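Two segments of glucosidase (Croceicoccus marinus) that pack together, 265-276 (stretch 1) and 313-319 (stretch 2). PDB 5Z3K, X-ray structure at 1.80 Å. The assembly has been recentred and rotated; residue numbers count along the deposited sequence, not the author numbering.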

ATOM      1  N   TRP A 265      -1.884   4.395  -2.188  1.00 12.98           N
ATOM      2  CA  TRP A 265      -1.703   4.381  -3.632  1.00 12.67           C
ATOM      3  C   TRP A 265      -2.832   3.571  -4.242  1.00 12.11           C
ATOM      4  O   TRP A 265      -3.238   2.537  -3.695  1.00  9.50           O
ATOM      5  CB  TRP A 265      -0.333   3.834  -4.037  1.00 10.90           C
ATOM      6  CG  TRP A 265      -0.142   2.342  -3.968  1.00 11.03           C
ATOM      7  CD1 TRP A 265       0.390   1.636  -2.935  1.00 11.46           C
ATOM      8  CD2 TRP A 265      -0.416   1.387  -5.006  1.00 12.58           C
ATOM      9  NE1 TRP A 265       0.443   0.302  -3.245  1.00 11.64           N
ATOM     10  CE2 TRP A 265      -0.043   0.119  -4.512  1.00 11.09           C
ATOM     11  CE3 TRP A 265      -0.936   1.480  -6.302  1.00  9.68           C
ATOM     12  CZ2 TRP A 265      -0.179  -1.049  -5.264  1.00 11.05           C
ATOM     13  CZ3 TRP A 265      -1.076   0.309  -7.047  1.00 10.28           C
ATOM     14  CH2 TRP A 265      -0.695  -0.932  -6.523  1.00  9.48           C
ATOM     15  N   SER A 266      -3.325   4.050  -5.380  1.00 11.67           N
ATOM     16  CA  SER A 266      -4.505   3.504  -6.023  1.00 15.79           C
ATOM     17  C   SER A 266      -4.588   4.119  -7.409  1.00 17.27           C
ATOM     18  O   SER A 266      -4.039   5.193  -7.653  1.00 14.12           O
ATOM     19  CB  SER A 266      -5.773   3.828  -5.216  1.00 14.89           C
ATOM     20  OG  SER A 266      -6.887   3.188  -5.787  1.00 23.88           O
HETATM   21  N   MSE A 267      -5.289   3.443  -8.311  1.00 13.04           N
HETATM   22  CA  MSE A 267      -5.535   4.103  -9.590  1.00 16.24           C
HETATM   23  C   MSE A 267      -6.385   5.344  -9.379  1.00 16.00           C
HETATM   24  O   MSE A 267      -6.186   6.337 -10.060  1.00 14.87           O
HETATM   25  CB  MSE A 267      -6.218   3.201 -10.612  1.00 12.49           C
HETATM   26  CG  MSE A 267      -6.332   3.912 -11.957  1.00 14.21           C
HETATM   27 SE   MSE A 267      -6.854   2.739 -13.417  0.77 19.02          SE
HETATM   28  CE  MSE A 267      -8.752   2.947 -13.254  1.00 13.60           C
ATOM     29  N   THR A 268      -7.341   5.290  -8.449  1.00 13.95           N
ATOM     30  CA  THR A 268      -8.221   6.426  -8.200  1.00 18.18           C
ATOM     31  C   THR A 268      -8.359   6.668  -6.703  1.00 18.17           C
ATOM     32  O   THR A 268      -8.402   5.723  -5.910  1.00 15.57           O
ATOM     33  CB  THR A 268      -9.621   6.221  -8.819  1.00 13.71           C
ATOM     34  OG1 THR A 268     -10.352   5.244  -8.075  1.00 16.31           O
ATOM     35  CG2 THR A 268      -9.530   5.772 -10.278  1.00 15.78           C
ATOM     36  N   GLY A 269      -8.414   7.939  -6.327  1.00 15.91           N
ATOM     37  CA  GLY A 269      -8.647   8.304  -4.942  1.00 18.72           C
ATOM     38  C   GLY A 269      -9.741   9.339  -4.789  1.00 24.55           C
ATOM     39  O   GLY A 269      -9.993   9.827  -3.684  1.00 24.70           O
ATOM     40  N   ILE A 270     -10.382   9.691  -5.896  1.00 20.30           N
ATOM     41  CA  ILE A 270     -11.487  10.644  -5.897  1.00 23.92           C
ATOM     42  C   ILE A 270     -12.780   9.858  -5.710  1.00 18.40           C
ATOM     43  O   ILE A 270     -13.050   8.945  -6.501  1.00 19.33           O
ATOM     44  CB  ILE A 270     -11.521  11.464  -7.191  1.00 27.02           C
ATOM     45  CG1 ILE A 270     -10.426  12.530  -7.160  1.00 29.31           C
ATOM     46  CG2 ILE A 270     -12.892  12.112  -7.374  1.00 31.37           C
ATOM     47  CD1 ILE A 270     -10.290  13.273  -8.449  1.00 30.60           C
ATOM     48  N   PRO A 271     -13.593  10.173  -4.697  1.00 21.98           N
ATOM     49  CA  PRO A 271     -14.692   9.273  -4.313  1.00 22.94           C
ATOM     50  C   PRO A 271     -15.799   9.154  -5.346  1.00 26.72           C
ATOM     51  O   PRO A 271     -16.687   8.312  -5.163  1.00 28.66           O
ATOM     52  CB  PRO A 271     -15.213   9.893  -3.009  1.00 23.26           C
ATOM     53  CG  PRO A 271     -14.802  11.330  -3.088  1.00 27.30           C
ATOM     54  CD  PRO A 271     -13.488  11.342  -3.807  1.00 25.82           C
ATOM     55  N   THR A 272     -15.777   9.955  -6.415  1.00 24.20           N
ATOM     56  CA  THR A 272     -16.707   9.826  -7.531  1.00 30.88           C
ATOM     57  C   THR A 272     -16.050   9.217  -8.766  1.00 30.62           C
ATOM     58  O   THR A 272     -16.587   9.334  -9.873  1.00 31.74           O
ATOM     59  CB  THR A 272     -17.298  11.191  -7.894  1.00 28.58           C
ATOM     60  OG1 THR A 272     -16.235  12.121  -8.141  1.00 32.02           O
ATOM     61  CG2 THR A 272     -18.176  11.718  -6.768  1.00 29.95           C
ATOM     62  N   ALA A 273     -14.888   8.592  -8.612  1.00 29.95           N
ATOM     63  CA  ALA A 273     -14.184   8.070  -9.776  1.00 28.11           C
ATOM     64  C   ALA A 273     -14.921   6.873 -10.364  1.00 20.97           C
ATOM     65  O   ALA A 273     -15.515   6.062  -9.645  1.00 28.25           O
ATOM     66  CB  ALA A 273     -12.757   7.676  -9.408  1.00 25.75           C
ATOM     67  N   LYS A 274     -14.847   6.777 -11.671  1.00 23.09           N
ATOM     68  CA  LYS A 274     -15.461   5.730 -12.458  1.00 29.66           C
ATOM     69  C   LYS A 274     -14.388   4.964 -13.261  1.00 20.83           C
ATOM     70  O   LYS A 274     -13.505   5.565 -13.753  1.00 22.87           O
ATOM     71  CB  LYS A 274     -16.445   6.354 -13.397  1.00 35.63           C
ATOM     72  CG  LYS A 274     -17.531   5.446 -13.858  1.00 39.39           C
ATOM     73  CD  LYS A 274     -18.052   5.818 -15.208  1.00 41.36           C
ATOM     74  CE  LYS A 274     -18.486   4.587 -15.937  1.00 36.71           C
ATOM     75  NZ  LYS A 274     -19.534   3.822 -15.242  1.00 43.21           N
ATOM     76  N   PHE A 275     -14.501   3.650 -13.348  1.00 19.51           N
ATOM     77  CA  PHE A 275     -13.495   2.846 -14.021  1.00 19.26           C
ATOM     78  C   PHE A 275     -14.085   1.471 -14.243  1.00 21.50           C
ATOM     79  O   PHE A 275     -15.068   1.089 -13.600  1.00 20.72           O
ATOM     80  CB  PHE A 275     -12.212   2.751 -13.190  1.00 18.34           C
ATOM     81  CG  PHE A 275     -12.462   2.400 -11.754  1.00 14.43           C
ATOM     82  CD1 PHE A 275     -12.664   1.079 -11.378  1.00 17.12           C
ATOM     83  CD2 PHE A 275     -12.520   3.392 -10.785  1.00 15.33           C
ATOM     84  CE1 PHE A 275     -12.925   0.746 -10.052  1.00 18.79           C
ATOM     85  CE2 PHE A 275     -12.778   3.072  -9.459  1.00 20.17           C
ATOM     86  CZ  PHE A 275     -12.975   1.743  -9.093  1.00 15.06           C
ATOM     87  N   GLU A 276     -13.475   0.730 -15.159  1.00 21.58           N
ATOM     88  CA  GLU A 276     -13.774  -0.683 -15.295  1.00 18.88           C
ATOM     89  C   GLU A 276     -12.955  -1.479 -14.288  1.00 17.38           C
ATOM     90  O   GLU A 276     -11.788  -1.166 -14.029  1.00 16.93           O
ATOM     91  CB  GLU A 276     -13.477  -1.175 -16.713  1.00 20.30           C
ATOM     92  CG  GLU A 276     -14.259  -0.456 -17.812  1.00 21.99           C
ATOM     93  CD  GLU A 276     -15.747  -0.798 -17.816  1.00 32.59           C
ATOM     94  OE1 GLU A 276     -16.139  -1.845 -17.255  1.00 27.59           O
ATOM     95  OE2 GLU A 276     -16.527  -0.012 -18.394  1.00 42.26           O
TER
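Stretch 2 (313-319) NFTDPAG

Stretch 2 lies on stretch 1 as one turn set against another, without a direct hydrogen bond between them; backbone carbonyls packed against side chains, one apolar side-chain pair and two bridging waters make the contact. Stretch 1 leaves a weakly bonded strand near Trp265 and Ser266, then loops through a type I turn from Ile270 to Ala273. Stretch 2 runs from a short, weakly bonded strand at Phe314 and Thr315 into its own type I turn, Asp316 to Gly319. The nearest CA atoms are those of Pro271 and Asp316, 5.9 Å apart.

Ser266 points toward stretch 2. Its hydroxyl suits the place because it can bond to a water, 2.6 Å from Ser266 OG, which donates to Ala318 O at 2.7 Å. Further along, the methyl Ala318 CB rests 3.9 Å from Thr268 O, a fit that suits a small side chain in a buried place. At Gly269 a second water donates to Asp316 OD2 at 2.6 Å and, weakly, to Gly269 O at 3.4 Å. The same carboxylate steadies its own turn, Asp316 OD1 accepting from Ala318 N at 2.9 Å, while Gly319 N bonds to Asp316 O at 3.0 Å.

The CA-to-CB bond of Ile270 points away, and its carbonyl closes the first turn, with Ala273 N to Ile270 O at 2.8 Å. Pro271, whose phi of -67° suits the second position of a type I turn, sets its CB 3.7 Å from Phe314 CE2, an apolar contact. Its carbonyl meets the other proline: Pro271 O lies 3.2 Å from Pro317 CG. Thr272 and Lys274 point away, but between them Ala273 O comes within 4.2 Å of Pro317 CB. Finally, Phe275 points toward stretch 2 and brings its ring edge to a carbonyl, with Phe275 CZ 3.6 Å from Pro317 O, a favourable approach because aromatic C-H groups carry slight positive charge.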

ATOM      1  N   ASN A 313     -18.597   7.562   6.405  1.00 20.67           N
ATOM      2  CA  ASN A 313     -19.907   6.902   6.360  1.00 17.36           C
ATOM      3  C   ASN A 313     -20.472   6.839   4.942  1.00 24.01           C
ATOM      4  O   ASN A 313     -21.601   7.264   4.672  1.00 20.14           O
ATOM      5  CB  ASN A 313     -20.888   7.566   7.325  1.00 24.74           C
ATOM      6  CG  ASN A 313     -20.501   7.337   8.763  1.00 28.49           C
ATOM      7  OD1 ASN A 313     -20.185   6.214   9.154  1.00 33.01           O
ATOM      8  ND2 ASN A 313     -20.493   8.401   9.556  1.00 32.86           N
ATOM      9  N   PHE A 314     -19.669   6.288   4.033  1.00 22.98           N
ATOM     10  CA  PHE A 314     -20.095   5.955   2.679  1.00 25.01           C
ATOM     11  C   PHE A 314     -19.275   4.756   2.214  1.00 21.08           C
ATOM     12  O   PHE A 314     -18.465   4.207   2.967  1.00 18.37           O
ATOM     13  CB  PHE A 314     -19.942   7.149   1.726  1.00 19.77           C
ATOM     14  CG  PHE A 314     -18.539   7.345   1.205  1.00 23.72           C
ATOM     15  CD1 PHE A 314     -17.466   7.465   2.079  1.00 21.80           C
ATOM     16  CD2 PHE A 314     -18.296   7.416  -0.156  1.00 20.17           C
ATOM     17  CE1 PHE A 314     -16.184   7.643   1.604  1.00 18.91           C
ATOM     18  CE2 PHE A 314     -17.009   7.605  -0.645  1.00 21.99           C
ATOM     19  CZ  PHE A 314     -15.953   7.713   0.237  1.00 21.28           C
ATOM     20  N   THR A 315     -19.503   4.336   0.968  1.00 22.74           N
ATOM     21  CA  THR A 315     -18.750   3.241   0.360  1.00 19.80           C
ATOM     22  C   THR A 315     -17.769   3.839  -0.636  1.00 21.66           C
ATOM     23  O   THR A 315     -18.162   4.306  -1.713  1.00 22.19           O
ATOM     24  CB  THR A 315     -19.668   2.226  -0.312  1.00 21.46           C
ATOM     25  OG1 THR A 315     -20.536   1.662   0.672  1.00 23.16           O
ATOM     26  CG2 THR A 315     -18.839   1.107  -0.939  1.00 20.24           C
ATOM     27  N   ASP A 316     -16.505   3.826  -0.273  1.00 18.50           N
ATOM     28  CA  ASP A 316     -15.480   4.415  -1.112  1.00 19.76           C
ATOM     29  C   ASP A 316     -15.232   3.510  -2.316  1.00 17.05           C
ATOM     30  O   ASP A 316     -14.952   2.318  -2.141  1.00 15.64           O
ATOM     31  CB  ASP A 316     -14.208   4.596  -0.288  1.00 17.41           C
ATOM     32  CG  ASP A 316     -13.201   5.522  -0.942  1.00 17.12           C
ATOM     33  OD1 ASP A 316     -13.019   5.448  -2.174  1.00 17.60           O
ATOM     34  OD2 ASP A 316     -12.579   6.323  -0.211  1.00 16.91           O
ATOM     35  N   PRO A 317     -15.308   4.032  -3.541  1.00 16.42           N
ATOM     36  CA  PRO A 317     -15.065   3.184  -4.715  1.00 17.41           C
ATOM     37  C   PRO A 317     -13.636   2.670  -4.810  1.00 17.45           C
ATOM     38  O   PRO A 317     -13.386   1.720  -5.566  1.00 18.03           O
ATOM     39  CB  PRO A 317     -15.416   4.109  -5.890  1.00 20.24           C
ATOM     40  CG  PRO A 317     -15.220   5.481  -5.360  1.00 25.41           C
ATOM     41  CD  PRO A 317     -15.626   5.422  -3.913  1.00 21.39           C
ATOM     42  N   ALA A 318     -12.694   3.240  -4.053  1.00 14.33           N
ATOM     43  CA  ALA A 318     -11.351   2.676  -4.000  1.00 11.95           C
ATOM     44  C   ALA A 318     -11.315   1.311  -3.313  1.00 11.08           C
ATOM     45  O   ALA A 318     -10.324   0.585  -3.464  1.00 14.32           O
ATOM     46  CB  ALA A 318     -10.401   3.644  -3.285  1.00 13.19           C
ATOM     47  N   GLY A 319     -12.363   0.935  -2.584  1.00 12.47           N
ATOM     48  CA  GLY A 319     -12.446  -0.414  -2.042  1.00 12.56           C
ATOM     49  C   GLY A 319     -12.588  -1.422  -3.174  1.00 14.30           C
ATOM     50  O   GLY A 319     -13.553  -1.348  -3.955  1.00 15.07           O
TER
HETATM   51  O   HOH W   1      -8.385   1.125  -5.309  1.00 15.67           O
HETATM   52  O   HOH W   2     -11.456   8.523  -0.961  1.00 28.96           O